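ZmpA Glycopeptidase (PDB 6XSX) is an M60-family metalloprotease that probably acts as a glycopeptidase on glycosylated proteins, the chain here being its catalytic module. Local coordinates at residues A[214-219]-A[273-278]; A[314-319]-A[350-355]; A[357-360]-A[366-369]; A[389-394]-A[409-414]; A[432-437]-A[518-523]. All coordinates share one frame; numbering follows the deposited sequence.

Interaction 1 of 5, residues A[214-219]-A[273-278]. With EDO (1,2-ethanediol), chain H.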
# COMPACT_ATOMS: atom_id res chain seq x y z
N ASP A 214 -12.14 -5.10 -1.33
CA ASP A 214 -12.03 -5.34 -2.76
C ASP A 214 -11.67 -4.04 -3.49
O ASP A 214 -10.85 -4.06 -4.40
CB ASP A 214 -13.29 -6.02 -3.33
CG ASP A 214 -13.33 -7.51 -3.03
OD1 ASP A 214 -12.26 -8.07 -2.74
OD2 ASP A 214 -14.44 -8.09 -3.08
N GLU A 215 -12.27 -2.93 -3.06
CA GLU A 215 -12.00 -1.63 -3.65
C GLU A 215 -10.53 -1.27 -3.45
O GLU A 215 -9.95 -0.63 -4.32
CB GLU A 215 -12.91 -0.55 -3.05
CG GLU A 215 -14.35 -0.58 -3.56
CD GLU A 215 -14.54 -0.37 -5.06
OE1 GLU A 215 -13.59 0.09 -5.73
OE2 GLU A 215 -15.64 -0.65 -5.56
N VAL A 216 -9.95 -1.65 -2.30
CA VAL A 216 -8.55 -1.32 -2.03
C VAL A 216 -7.65 -2.06 -3.02
O VAL A 216 -6.74 -1.45 -3.59
CB VAL A 216 -8.15 -1.58 -0.57
CG1 VAL A 216 -6.65 -1.52 -0.36
CG2 VAL A 216 -8.85 -0.62 0.38
N ILE A 217 -7.92 -3.36 -3.24
CA ILE A 217 -7.09 -4.17 -4.13
C ILE A 217 -7.22 -3.68 -5.57
O ILE A 217 -6.23 -3.59 -6.29
CB ILE A 217 -7.41 -5.68 -3.99
CG1 ILE A 217 -7.12 -6.21 -2.58
CG2 ILE A 217 -6.67 -6.49 -5.06
CD1 ILE A 217 -5.65 -6.17 -2.20
N LYS A 218 -8.46 -3.35 -5.98
CA LYS A 218 -8.72 -2.80 -7.30
C LYS A 218 -7.88 -1.54 -7.51
O LYS A 218 -7.10 -1.46 -8.46
CB LYS A 218 -10.22 -2.52 -7.47
CG LYS A 218 -10.69 -2.35 -8.91
CD LYS A 218 -12.20 -2.27 -9.02
CE LYS A 218 -12.66 -1.59 -10.29
NZ LYS A 218 -13.90 -0.80 -10.04
N GLU A 219 -8.02 -0.56 -6.61
CA GLU A 219 -7.32 0.71 -6.72
C GLU A 219 -5.81 0.46 -6.73
O GLU A 219 -5.10 1.03 -7.55
CB GLU A 219 -7.80 1.68 -5.63
CG GLU A 219 -7.17 3.06 -5.68
CD GLU A 219 -7.22 3.77 -7.02
OE1 GLU A 219 -8.18 3.53 -7.78
OE2 GLU A 219 -6.30 4.55 -7.32
N VAL A 273 -11.45 -1.12 7.09
CA VAL A 273 -10.66 -1.02 5.87
C VAL A 273 -9.99 0.36 5.80
O VAL A 273 -10.08 1.07 4.80
CB VAL A 273 -11.48 -1.36 4.61
CG1 VAL A 273 -10.59 -1.54 3.40
CG2 VAL A 273 -12.32 -2.62 4.82
N ASP A 274 -9.29 0.70 6.88
CA ASP A 274 -8.45 1.88 7.00
C ASP A 274 -7.48 1.93 5.82
O ASP A 274 -6.81 0.94 5.55
CB ASP A 274 -7.68 1.81 8.32
CG ASP A 274 -6.84 3.04 8.64
OD1 ASP A 274 -5.84 3.28 7.93
OD2 ASP A 274 -7.18 3.74 9.61
N THR A 275 -7.39 3.08 5.13
CA THR A 275 -6.39 3.22 4.08
C THR A 275 -5.35 4.28 4.44
O THR A 275 -4.74 4.88 3.56
CB THR A 275 -7.00 3.52 2.70
OG1 THR A 275 -7.84 4.67 2.80
CG2 THR A 275 -7.78 2.36 2.13
N GLY A 276 -5.17 4.51 5.75
CA GLY A 276 -4.14 5.41 6.23
C GLY A 276 -2.76 4.78 6.11
O GLY A 276 -2.63 3.62 5.69
N TRP A 277 -1.73 5.55 6.51
CA TRP A 277 -0.33 5.21 6.25
C TRP A 277 0.03 3.81 6.74
O TRP A 277 0.62 3.02 6.00
CB TRP A 277 0.61 6.28 6.81
CG TRP A 277 2.04 5.98 6.47
CD1 TRP A 277 2.88 5.15 7.16
CD2 TRP A 277 2.77 6.42 5.31
NE1 TRP A 277 4.09 5.06 6.52
CE2 TRP A 277 4.05 5.83 5.38
CE3 TRP A 277 2.48 7.26 4.23
CZ2 TRP A 277 5.04 6.06 4.42
CZ3 TRP A 277 3.45 7.49 3.28
CH2 TRP A 277 4.72 6.90 3.38
N GLY A 278 -0.26 3.53 8.02
CA GLY A 278 0.06 2.24 8.64
C GLY A 278 -0.34 1.04 7.78
O GLY A 278 0.50 0.21 7.46
C1 EDO H . -6.39 -1.90 4.21
O1 EDO H . -7.22 -1.85 5.38
C2 EDO H . -5.90 -3.24 3.76
O2 EDO H . -5.23 -4.03 4.75
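A small apolar contact, in which methyl groups of Val216, Val273 and Thr275 converge, joins helix 206-224 to the turn between helices 267-272 and 277-286 in the M60 peptidase domain. Val216 supplies the shared surface: its CG2 lies 3.6 Å from Val273 CG1 and also 3.6 Å from Thr275 CG2. A chi1 of 168° turns CG1 of Val216 opposite its backbone N and leaves CG2 as the branch that meets the turn. In neither pair do the side chains meet head-on; they slide alongside one another in opposite directions.

Thr275 faces two ways: its methyl meets Val216, whereas OG1 is hydrogen-bonded to Lys310. The turn is braced from within. Val273, with positive phi, ends the preceding helix in a Schellman motif, and Asp274 OD1 accepts from Gly276 N at 2.6 Å, closing an Asx turn; the N-H arrives from above the carboxylate plane, 39° out of it. Gly276 is the N-cap of helix 277-286, which carries an HExxH sequence, consistent with the zinc site of metallopeptidases, although no metal is bound to it here. A molecule of 1,2-ethanediol, probably from crystallisation, donates from O1 to Asp274 O at 2.8 Å and also bonds Ser242. Val216 packs further on Met280 and Met283 of the HExxH helix.

Across the two segments the contact is thus one of van der Waals touch between methyls, while the turn is braced by the Schellman and Asx bonds within it.

Interaction 2 of 5, residues A[314-319]-A[350-355]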
# COMPACT_ATOMS: atom_id res chain seq x y z
N SER A 314 -0.24 14.33 2.41
CA SER A 314 0.64 13.18 2.37
C SER A 314 1.62 13.20 3.54
O SER A 314 1.83 14.22 4.18
CB SER A 314 1.37 13.07 1.05
OG SER A 314 2.63 13.72 1.09
N ASN A 315 2.20 12.02 3.82
CA ASN A 315 3.18 11.88 4.88
C ASN A 315 4.31 12.89 4.66
O ASN A 315 4.91 13.38 5.62
CB ASN A 315 3.74 10.46 4.93
CG ASN A 315 4.22 10.05 6.30
OD1 ASN A 315 4.01 10.76 7.29
ND2 ASN A 315 4.85 8.88 6.38
N ILE A 316 4.57 13.22 3.40
CA ILE A 316 5.64 14.16 3.11
C ILE A 316 5.29 15.53 3.70
O ILE A 316 6.16 16.22 4.23
CB ILE A 316 6.03 14.17 1.62
CG1 ILE A 316 6.49 12.77 1.18
CG2 ILE A 316 7.11 15.21 1.37
CD1 ILE A 316 6.81 12.64 -0.30
N THR A 317 4.00 15.90 3.66
CA THR A 317 3.56 17.10 4.36
C THR A 317 3.58 16.86 5.86
O THR A 317 4.05 17.70 6.63
CB THR A 317 2.18 17.58 3.87
OG1 THR A 317 2.34 18.01 2.52
CG2 THR A 317 1.60 18.70 4.70
N ARG A 318 3.07 15.70 6.29
CA ARG A 318 2.92 15.39 7.70
C ARG A 318 4.28 15.49 8.40
O ARG A 318 4.36 16.03 9.49
CB ARG A 318 2.17 14.07 7.88
CG ARG A 318 1.70 13.79 9.30
CD ARG A 318 0.71 12.63 9.41
NE ARG A 318 1.15 11.36 8.84
CZ ARG A 318 0.76 10.88 7.66
NH1 ARG A 318 1.21 9.71 7.24
NH2 ARG A 318 -0.08 11.57 6.91
N GLN A 319 5.36 15.03 7.74
CA GLN A 319 6.70 15.10 8.32
C GLN A 319 7.39 16.43 7.98
O GLN A 319 8.59 16.55 8.20
CB GLN A 319 7.58 13.94 7.84
CG GLN A 319 6.97 12.56 7.99
CD GLN A 319 6.61 12.22 9.42
OE1 GLN A 319 5.45 11.97 9.74
NE2 GLN A 319 7.60 12.24 10.29
N SER A 350 12.44 11.30 1.64
CA SER A 350 13.30 12.15 0.85
C SER A 350 13.70 11.45 -0.45
O SER A 350 13.79 12.08 -1.50
CB SER A 350 14.54 12.57 1.62
OG SER A 350 14.20 13.60 2.53
N HIS A 351 13.97 10.15 -0.35
CA HIS A 351 14.41 9.40 -1.51
C HIS A 351 13.27 9.22 -2.50
O HIS A 351 13.51 9.18 -3.71
CB HIS A 351 15.11 8.09 -1.11
CG HIS A 351 16.56 8.30 -0.78
ND1 HIS A 351 17.54 8.33 -1.76
CD2 HIS A 351 17.19 8.53 0.39
CE1 HIS A 351 18.71 8.55 -1.20
NE2 HIS A 351 18.52 8.68 0.12
N VAL A 352 12.03 9.13 -1.99
CA VAL A 352 10.88 8.87 -2.86
C VAL A 352 10.36 10.19 -3.45
O VAL A 352 9.70 10.16 -4.49
CB VAL A 352 9.77 8.07 -2.15
CG1 VAL A 352 8.87 8.95 -1.29
CG2 VAL A 352 8.93 7.28 -3.14
N ALA A 353 10.71 11.31 -2.80
CA ALA A 353 10.19 12.64 -3.13
C ALA A 353 10.18 12.91 -4.64
O ALA A 353 9.15 13.32 -5.18
CB ALA A 353 10.93 13.72 -2.37
N PRO A 354 11.30 12.73 -5.38
CA PRO A 354 11.33 13.04 -6.81
C PRO A 354 10.30 12.28 -7.65
O PRO A 354 9.82 12.78 -8.67
CB PRO A 354 12.76 12.67 -7.24
CG PRO A 354 13.24 11.72 -6.16
CD PRO A 354 12.61 12.26 -4.89
N LEU A 355 10.01 11.05 -7.22
CA LEU A 355 9.08 10.16 -7.91
C LEU A 355 7.65 10.59 -7.58
O LEU A 355 6.79 10.60 -8.46
CB LEU A 355 9.34 8.71 -7.49
CG LEU A 355 10.68 8.13 -7.94
CD1 LEU A 355 10.95 6.78 -7.28
CD2 LEU A 355 10.75 8.00 -9.45
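Ile316 carries this contact, setting its CD1 methyl against Val352 and Ala353 of helix 347-361. With CG1 opposite the carbonyl carbon (chi1 -59°) and the rest of the chain extended (chi2 176°), CD1 becomes the far tip of a straight arm. It comes to 4.3 Å from Val352 CG1 and 4.4 Å from Ala353 CA, so on the second residue it rests against the main chain. The CA atoms of Ile316 and Ala353 are 7.9 Å apart, the closest CA pair of the two segments.

The same isoleucine also packs on Leu304, Trp322, Ile326 and Trp356, while Val352 turns to Val297 and Met301 as well. Just beyond Ala353 the helix is kinked: Pro354 has no N-H to give, and Leu355 N bonds Val352 O at 2.9 Å instead of the usual partner one residue further back. Ser314 starts the short helix 315-318, its OG accepting a weak capping bond from Ile316 N at 3.1 Å; Asp436 holds both Ser314 OG and Thr317 OG1 from the loop beyond.

The interface between these two segments is therefore purely apolar and buried, and the polar side chains of the short helix and its cap go to other partners, such as Asp436.

Interaction 3 of 5, residues A[357-360]-A[366-369]. With EDO (1,2-ethanediol), chain G.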
# COMPACT_ATOMS: atom_id res chain seq x y z
N GLN A 357 6.71 13.59 -6.80
CA GLN A 357 6.51 14.84 -7.52
C GLN A 357 6.05 14.58 -8.96
O GLN A 357 5.15 15.26 -9.45
CB GLN A 357 7.79 15.67 -7.54
CG GLN A 357 8.15 16.24 -6.18
CD GLN A 357 9.34 17.17 -6.26
OE1 GLN A 357 10.35 16.86 -6.87
NE2 GLN A 357 9.21 18.33 -5.63
N LEU A 358 6.70 13.63 -9.64
CA LEU A 358 6.33 13.28 -11.00
C LEU A 358 4.90 12.73 -11.04
O LEU A 358 4.20 12.95 -12.02
CB LEU A 358 7.32 12.27 -11.59
CG LEU A 358 8.76 12.77 -11.75
CD1 LEU A 358 9.70 11.66 -12.22
CD2 LEU A 358 8.84 13.98 -12.68
N GLN A 359 4.48 12.05 -9.96
CA GLN A 359 3.15 11.46 -9.86
C GLN A 359 2.12 12.54 -9.55
O GLN A 359 0.98 12.47 -10.01
CB GLN A 359 3.12 10.35 -8.81
CG GLN A 359 1.75 9.73 -8.59
CD GLN A 359 1.24 8.94 -9.78
OE1 GLN A 359 1.99 8.57 -10.68
NE2 GLN A 359 -0.06 8.70 -9.80
N LEU A 360 2.51 13.55 -8.77
CA LEU A 360 1.64 14.70 -8.54
C LEU A 360 1.41 15.42 -9.87
O LEU A 360 0.29 15.85 -10.17
CB LEU A 360 2.29 15.63 -7.51
CG LEU A 360 2.28 15.16 -6.06
CD1 LEU A 360 3.22 16.01 -5.21
CD2 LEU A 360 0.87 15.25 -5.47
N TRP A 366 3.04 6.59 -12.28
CA TRP A 366 3.46 5.46 -11.48
C TRP A 366 3.13 4.12 -12.15
O TRP A 366 4.00 3.27 -12.29
CB TRP A 366 2.96 5.54 -10.03
CG TRP A 366 3.67 4.56 -9.15
CD1 TRP A 366 3.14 3.48 -8.50
CD2 TRP A 366 5.09 4.53 -8.88
NE1 TRP A 366 4.12 2.80 -7.83
CE2 TRP A 366 5.32 3.41 -8.05
CE3 TRP A 366 6.17 5.34 -9.24
CZ2 TRP A 366 6.60 3.09 -7.58
CZ3 TRP A 366 7.43 5.02 -8.79
CH2 TRP A 366 7.64 3.91 -7.96
N PRO A 367 1.87 3.86 -12.59
CA PRO A 367 1.53 2.59 -13.24
C PRO A 367 2.49 2.26 -14.39
O PRO A 367 2.98 1.12 -14.49
CB PRO A 367 0.08 2.77 -13.70
CG PRO A 367 -0.21 4.26 -13.56
CD PRO A 367 0.71 4.75 -12.46
N ARG A 368 2.83 3.27 -15.19
CA ARG A 368 3.70 3.10 -16.34
C ARG A 368 5.14 2.83 -15.87
O ARG A 368 5.82 1.99 -16.45
CB ARG A 368 3.59 4.29 -17.30
CG ARG A 368 2.19 4.50 -17.87
CD ARG A 368 2.13 5.70 -18.81
NE ARG A 368 3.08 5.47 -19.90
CZ ARG A 368 3.69 6.40 -20.64
NH1 ARG A 368 3.47 7.68 -20.43
NH2 ARG A 368 4.53 6.02 -21.59
N PHE A 369 5.58 3.55 -14.83
CA PHE A 369 6.90 3.32 -14.26
C PHE A 369 7.02 1.88 -13.74
O PHE A 369 7.97 1.17 -14.09
CB PHE A 369 7.22 4.39 -13.21
CG PHE A 369 8.61 4.38 -12.62
CD1 PHE A 369 9.64 5.09 -13.22
CD2 PHE A 369 8.87 3.73 -11.42
CE1 PHE A 369 10.91 5.12 -12.66
CE2 PHE A 369 10.14 3.75 -10.86
CZ PHE A 369 11.15 4.45 -11.48
C1 EDO G . 3.55 9.99 -17.53
O1 EDO G . 2.86 8.85 -18.01
C2 EDO G . 3.91 10.93 -18.63
O2 EDO G . 2.90 11.03 -19.61
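The striking feature is a buried side-chain amide, that of Gln359, whose carbonyl oxygen takes a backbone N-H from the next helix, at Trp366. The bond from Trp366 N to Gln359 OE1 is 2.8 Å long and bent, with an angle of 147° at the hydrogen, and the donor sits 23° off the carbonyl plane. OE1 also lies against the methylene of the same residue, 3.2 Å from Trp366 CB, and Gln359 CD follows at 3.8 Å from that CB. The glutamine reaches this place by leaving the backbone with CG opposite N and then bending at chi2 (67°). Its side chain crosses that of Trp366 at about a right angle, the amide and indole planes standing almost perpendicular. Pro367 CD touches more loosely, 4.4 Å from OE1.

The two helices, 347-361 and 365-375, follow each other after a connection of three residues, 362-364. The amide NE2 of Gln359 is spent on Lys363 O within that connection, so the side chain bridges the loop and the first turn of the second helix. The indole of Trp366 leads away to Tyr223 and Trp224, meeting the latter edge-to-face. On the outer side, Arg368 NH1 donates at 2.8 Å to O1 of a 1,2-ethanediol, which also bonds Thr364 and Asp362.

With acceptor and donor ends both engaged, the amide of Gln359 has its rotation fixed, and its partly negative oxygen lies near the start of helix 365-375, where the helix dipole would probably favour it.

Interaction 4 of 5, residues A[389-394]-A[409-414]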
# COMPACT_ATOMS: atom_id res chain seq x y z
N ALA A 389 18.90 4.16 -13.04
CA ALA A 389 17.88 3.48 -13.82
C ALA A 389 16.53 4.20 -13.70
O ALA A 389 15.79 4.28 -14.67
CB ALA A 389 17.78 2.02 -13.44
N TRP A 390 16.23 4.72 -12.50
CA TRP A 390 15.00 5.48 -12.29
C TRP A 390 14.97 6.67 -13.24
O TRP A 390 13.92 6.99 -13.82
CB TRP A 390 14.90 6.00 -10.85
CG TRP A 390 14.74 4.98 -9.77
CD1 TRP A 390 14.47 3.64 -9.90
CD2 TRP A 390 14.78 5.24 -8.36
NE1 TRP A 390 14.37 3.06 -8.66
CE2 TRP A 390 14.56 4.02 -7.70
CE3 TRP A 390 15.00 6.39 -7.59
CZ2 TRP A 390 14.54 3.91 -6.31
CZ3 TRP A 390 14.98 6.29 -6.21
CH2 TRP A 390 14.76 5.07 -5.58
N VAL A 391 16.12 7.35 -13.37
CA VAL A 391 16.20 8.57 -14.14
C VAL A 391 15.87 8.24 -15.59
O VAL A 391 15.16 8.98 -16.26
CB VAL A 391 17.58 9.23 -14.02
CG1 VAL A 391 17.71 10.43 -14.96
CG2 VAL A 391 17.87 9.64 -12.59
N MET A 392 16.40 7.10 -16.06
CA MET A 392 16.26 6.69 -17.45
C MET A 392 14.83 6.23 -17.72
O MET A 392 14.24 6.64 -18.72
CB MET A 392 17.25 5.58 -17.80
CG MET A 392 18.67 6.11 -17.89
SD MET A 392 19.90 4.87 -18.35
CE MET A 392 19.89 3.80 -16.91
N ALA A 393 14.29 5.41 -16.81
CA ALA A 393 12.94 4.86 -16.93
C ALA A 393 11.89 5.96 -16.84
O ALA A 393 10.95 5.99 -17.65
CB ALA A 393 12.71 3.77 -15.90
N ALA A 394 12.05 6.87 -15.87
CA ALA A 394 11.14 8.00 -15.72
C ALA A 394 11.23 8.90 -16.96
O ALA A 394 10.22 9.43 -17.42
CB ALA A 394 11.43 8.76 -14.44
N HIS A 409 17.61 16.84 -6.64
CA HIS A 409 17.28 16.19 -5.38
C HIS A 409 18.54 15.66 -4.70
O HIS A 409 18.47 15.11 -3.59
CB HIS A 409 16.26 15.07 -5.62
CG HIS A 409 14.86 15.57 -5.74
ND1 HIS A 409 14.01 15.66 -4.64
CD2 HIS A 409 14.15 16.02 -6.80
CE1 HIS A 409 12.84 16.13 -5.03
NE2 HIS A 409 12.90 16.36 -6.35
N GLY A 410 19.69 15.81 -5.38
CA GLY A 410 20.99 15.48 -4.84
C GLY A 410 21.48 14.09 -5.26
O GLY A 410 22.43 13.57 -4.69
N MET A 411 20.81 13.50 -6.26
CA MET A 411 21.25 12.22 -6.79
C MET A 411 22.39 12.46 -7.77
O MET A 411 22.43 13.49 -8.44
CB MET A 411 20.10 11.52 -7.52
CG MET A 411 20.50 10.19 -8.11
SD MET A 411 19.27 9.59 -9.27
CE MET A 411 17.88 9.37 -8.16
N ASP A 412 23.33 11.50 -7.84
CA ASP A 412 24.46 11.60 -8.74
C ASP A 412 24.09 10.94 -10.07
O ASP A 412 24.07 9.72 -10.17
CB ASP A 412 25.72 10.97 -8.14
CG ASP A 412 27.02 11.40 -8.79
OD1 ASP A 412 27.05 11.58 -10.03
OD2 ASP A 412 28.01 11.54 -8.05
N VAL A 413 23.81 11.77 -11.08
CA VAL A 413 23.42 11.26 -12.38
C VAL A 413 24.66 11.21 -13.26
O VAL A 413 25.36 12.21 -13.39
CB VAL A 413 22.29 12.11 -12.99
CG1 VAL A 413 21.92 11.65 -14.39
CG2 VAL A 413 21.06 12.14 -12.10
N TRP A 414 24.92 10.03 -13.86
CA TRP A 414 26.16 9.75 -14.57
C TRP A 414 26.09 10.26 -16.01
O TRP A 414 25.01 10.42 -16.57
CB TRP A 414 26.48 8.25 -14.57
CG TRP A 414 26.70 7.66 -13.21
CD1 TRP A 414 27.30 8.27 -12.14
CD2 TRP A 414 26.35 6.34 -12.78
NE1 TRP A 414 27.33 7.42 -11.07
CE2 TRP A 414 26.76 6.22 -11.43
CE3 TRP A 414 25.74 5.24 -13.40
CZ2 TRP A 414 26.58 5.05 -10.70
CZ3 TRP A 414 25.55 4.08 -12.67
CH2 TRP A 414 25.97 3.99 -11.34
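Met411 runs its thioether past Val391, with SD 3.6 Å from Val391 CG2 and the terminal methyl reaching on to Trp390. Extended through its first two torsions, the methionine bends at the last one (chi3 -64°), which carries CE to 4.2 Å from Trp390 CE3; the two side chains cross at about a right angle. Val391 CG2 has a second neighbour: Val413 meets it tip to tip, CG2 to CG2, at 4.1 Å. One methyl of helix 383-398 is thereby shared by two residues of the loop between helices 403-408 and 415-421.

The loop opens with Gly410, whose positive phi ends helix 403-408 in a Schellman motif, and closes with Trp414, the N-cap of helix 415-421. Asn388, just ahead of the contact, binds both the carbonyl of Asp412 and the N-H of Trp414, pinning the loop to the helix. Phe406 covers Val391 and Met411 from helix 403-408, and Trp390 NE1 is hydrogen-bonded to Thr293.

Across the two segments the contact thus rests on dispersion between sulfur, methyls and an indole ring, while Asn388 is one of the polar holds on the loop.

Interaction 5 of 5, residues A[432-437]-A[518-523]. With EDO (1,2-ethanediol), chain E.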
# COMPACT_ATOMS: atom_id res chain seq x y z
N TRP A 432 10.43 20.05 -10.05
CA TRP A 432 10.92 19.83 -8.69
C TRP A 432 10.24 20.76 -7.68
O TRP A 432 10.52 20.66 -6.49
CB TRP A 432 12.44 19.93 -8.60
CG TRP A 432 13.00 21.11 -9.35
CD1 TRP A 432 13.27 22.35 -8.85
CD2 TRP A 432 13.32 21.16 -10.75
NE1 TRP A 432 13.75 23.17 -9.83
CE2 TRP A 432 13.79 22.47 -11.01
CE3 TRP A 432 13.25 20.24 -11.81
CZ2 TRP A 432 14.20 22.87 -12.29
CZ3 TRP A 432 13.64 20.64 -13.07
CH2 TRP A 432 14.11 21.94 -13.30
N TYR A 433 9.37 21.66 -8.15
CA TYR A 433 8.60 22.49 -7.23
C TYR A 433 7.27 21.82 -6.86
O TYR A 433 6.53 22.36 -6.04
CB TYR A 433 8.37 23.90 -7.78
CG TYR A 433 9.57 24.81 -7.87
CD1 TYR A 433 10.69 24.62 -7.07
CD2 TYR A 433 9.57 25.91 -8.72
CE1 TYR A 433 11.80 25.45 -7.15
CE2 TYR A 433 10.67 26.76 -8.81
CZ TYR A 433 11.78 26.53 -8.02
OH TYR A 433 12.87 27.35 -8.10
N ALA A 434 6.96 20.66 -7.46
CA ALA A 434 5.71 19.97 -7.14
C ALA A 434 5.64 19.69 -5.65
O ALA A 434 6.65 19.35 -5.03
CB ALA A 434 5.58 18.68 -7.93
N ASN A 435 4.43 19.84 -5.09
CA ASN A 435 4.16 19.55 -3.69
C ASN A 435 2.67 19.29 -3.50
O ASN A 435 1.88 19.51 -4.42
CB ASN A 435 4.73 20.63 -2.76
CG ASN A 435 3.98 21.94 -2.86
OD1 ASN A 435 2.90 22.08 -2.30
ND2 ASN A 435 4.54 22.91 -3.58
N ASP A 436 2.29 18.82 -2.31
CA ASP A 436 0.95 18.35 -1.99
C ASP A 436 -0.12 19.42 -2.21
O ASP A 436 -1.28 19.06 -2.39
CB ASP A 436 0.88 17.73 -0.59
CG ASP A 436 1.69 16.45 -0.44
OD1 ASP A 436 2.01 15.84 -1.47
OD2 ASP A 436 2.02 16.10 0.68
N LYS A 437 0.25 20.72 -2.20
CA LYS A 437 -0.76 21.75 -2.43
C LYS A 437 -1.47 21.55 -3.77
O LYS A 437 -2.62 21.94 -3.93
CB LYS A 437 -0.17 23.17 -2.32
CG LYS A 437 0.29 23.54 -0.92
CD LYS A 437 0.30 25.03 -0.66
CE LYS A 437 -1.08 25.65 -0.76
NZ LYS A 437 -1.01 27.12 -0.59
N ASN A 518 -1.02 25.27 -9.72
CA ASN A 518 -1.30 23.87 -9.43
C ASN A 518 -0.77 22.96 -10.53
O ASN A 518 -0.66 21.75 -10.31
CB ASN A 518 -2.80 23.64 -9.20
CG ASN A 518 -3.28 24.12 -7.84
OD1 ASN A 518 -2.67 23.78 -6.83
ND2 ASN A 518 -4.38 24.86 -7.81
N GLU A 519 -0.48 23.52 -11.71
CA GLU A 519 0.13 22.76 -12.79
C GLU A 519 1.60 23.17 -12.98
O GLU A 519 2.18 22.95 -14.04
CB GLU A 519 -0.71 22.88 -14.06
CG GLU A 519 -2.02 22.11 -13.96
CD GLU A 519 -2.97 22.21 -15.14
OE1 GLU A 519 -2.53 22.59 -16.25
OE2 GLU A 519 -4.17 21.93 -14.92
N ILE A 520 2.19 23.78 -11.93
CA ILE A 520 3.60 24.16 -11.91
C ILE A 520 3.91 25.14 -13.05
O ILE A 520 4.97 25.06 -13.69
CB ILE A 520 4.52 22.92 -11.93
CG1 ILE A 520 3.88 21.72 -11.21
CG2 ILE A 520 5.88 23.30 -11.35
CD1 ILE A 520 4.74 20.45 -11.18
N ASN A 521 2.99 26.07 -13.31
CA ASN A 521 3.31 27.16 -14.22
C ASN A 521 3.77 28.37 -13.41
O ASN A 521 3.13 28.72 -12.42
CB ASN A 521 2.12 27.55 -15.09
CG ASN A 521 1.67 26.42 -15.99
OD1 ASN A 521 0.72 25.72 -15.66
ND2 ASN A 521 2.35 26.24 -17.10
N PRO A 522 4.85 29.05 -13.84
CA PRO A 522 5.30 30.28 -13.18
C PRO A 522 4.41 31.47 -13.55
O PRO A 522 3.85 31.50 -14.64
CB PRO A 522 6.73 30.44 -13.73
CG PRO A 522 6.67 29.83 -15.13
CD PRO A 522 5.70 28.67 -14.99
N SER A 523 4.26 32.43 -12.63
CA SER A 523 3.71 33.74 -12.92
C SER A 523 4.77 34.63 -13.57
O SER A 523 5.92 34.23 -13.69
CB SER A 523 3.25 34.40 -11.65
OG SER A 523 4.38 34.72 -10.84
C1 EDO E . 2.01 29.57 -1.10
O1 EDO E . 1.33 28.36 -1.38
C2 EDO E . 1.44 30.35 0.02
O2 EDO E . 0.12 29.99 0.32
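Ile520 enters the contact at CB, where the side chain forks toward the loop 432-437. One branch, CG2, comes to 4.4 Å from Tyr433 CB. The other, CG1, is turned away from a staggered position (chi1 -32°) and carries the chain straight on to CD1, which lies 3.8 Å from Ala434 CB and 4.2 Å from Ala434 CA. Ile520 has a left-handed backbone conformation, in the loop that connects strands 511-517 and 526-528, antiparallel neighbours in the four-stranded C-terminal sheet; its side chain thus docks the C-terminal beta region onto the chain leaving the helical part of the peptidase. Asp517 OD1 holds this loop by taking the N-H groups of Glu519 and Asn521.

On the other side, Asn435 shapes the backbone: ND2 donates to Tyr433 O at 3.2 Å, and OD1 accepts from Lys437 N at 3.0 Å, a capping bond ahead of helix 437-440. Tyr433 sends its ring away from Ile520, and its OH bonds Glu482. Where the segments meet again, Asn518 OD1 is 3.4 Å from Lys437 O, two acceptors side by side; Asn441 supplies a donor to that OD1, while Asn518 ND2 serves Gly444 O and Asn476 O.

Overall arrangement
The five contacts follow one another along the chain in series. Interaction 1 lies nearest the chain centre, at the helix with the HExxH sequence, and touches interaction 2, about 19 Å away between centres, through Trp277 packing on Asn315 and Arg318. Interactions 2 and 3 share helix 347-361 and stand about 13 Å apart, joined by Leu355 with Trp366 and Phe369. From that helix Gln357 bonds both His409 of interaction 4 and the carbonyls of Trp432 and Ala434 in interaction 5. Interactions 2 and 5, about 15 Å apart between centres, are also tied through Asp436. Helix 347-361 thus connects the helical part of the catalytic module to the segment against which the C-terminal sheet docks.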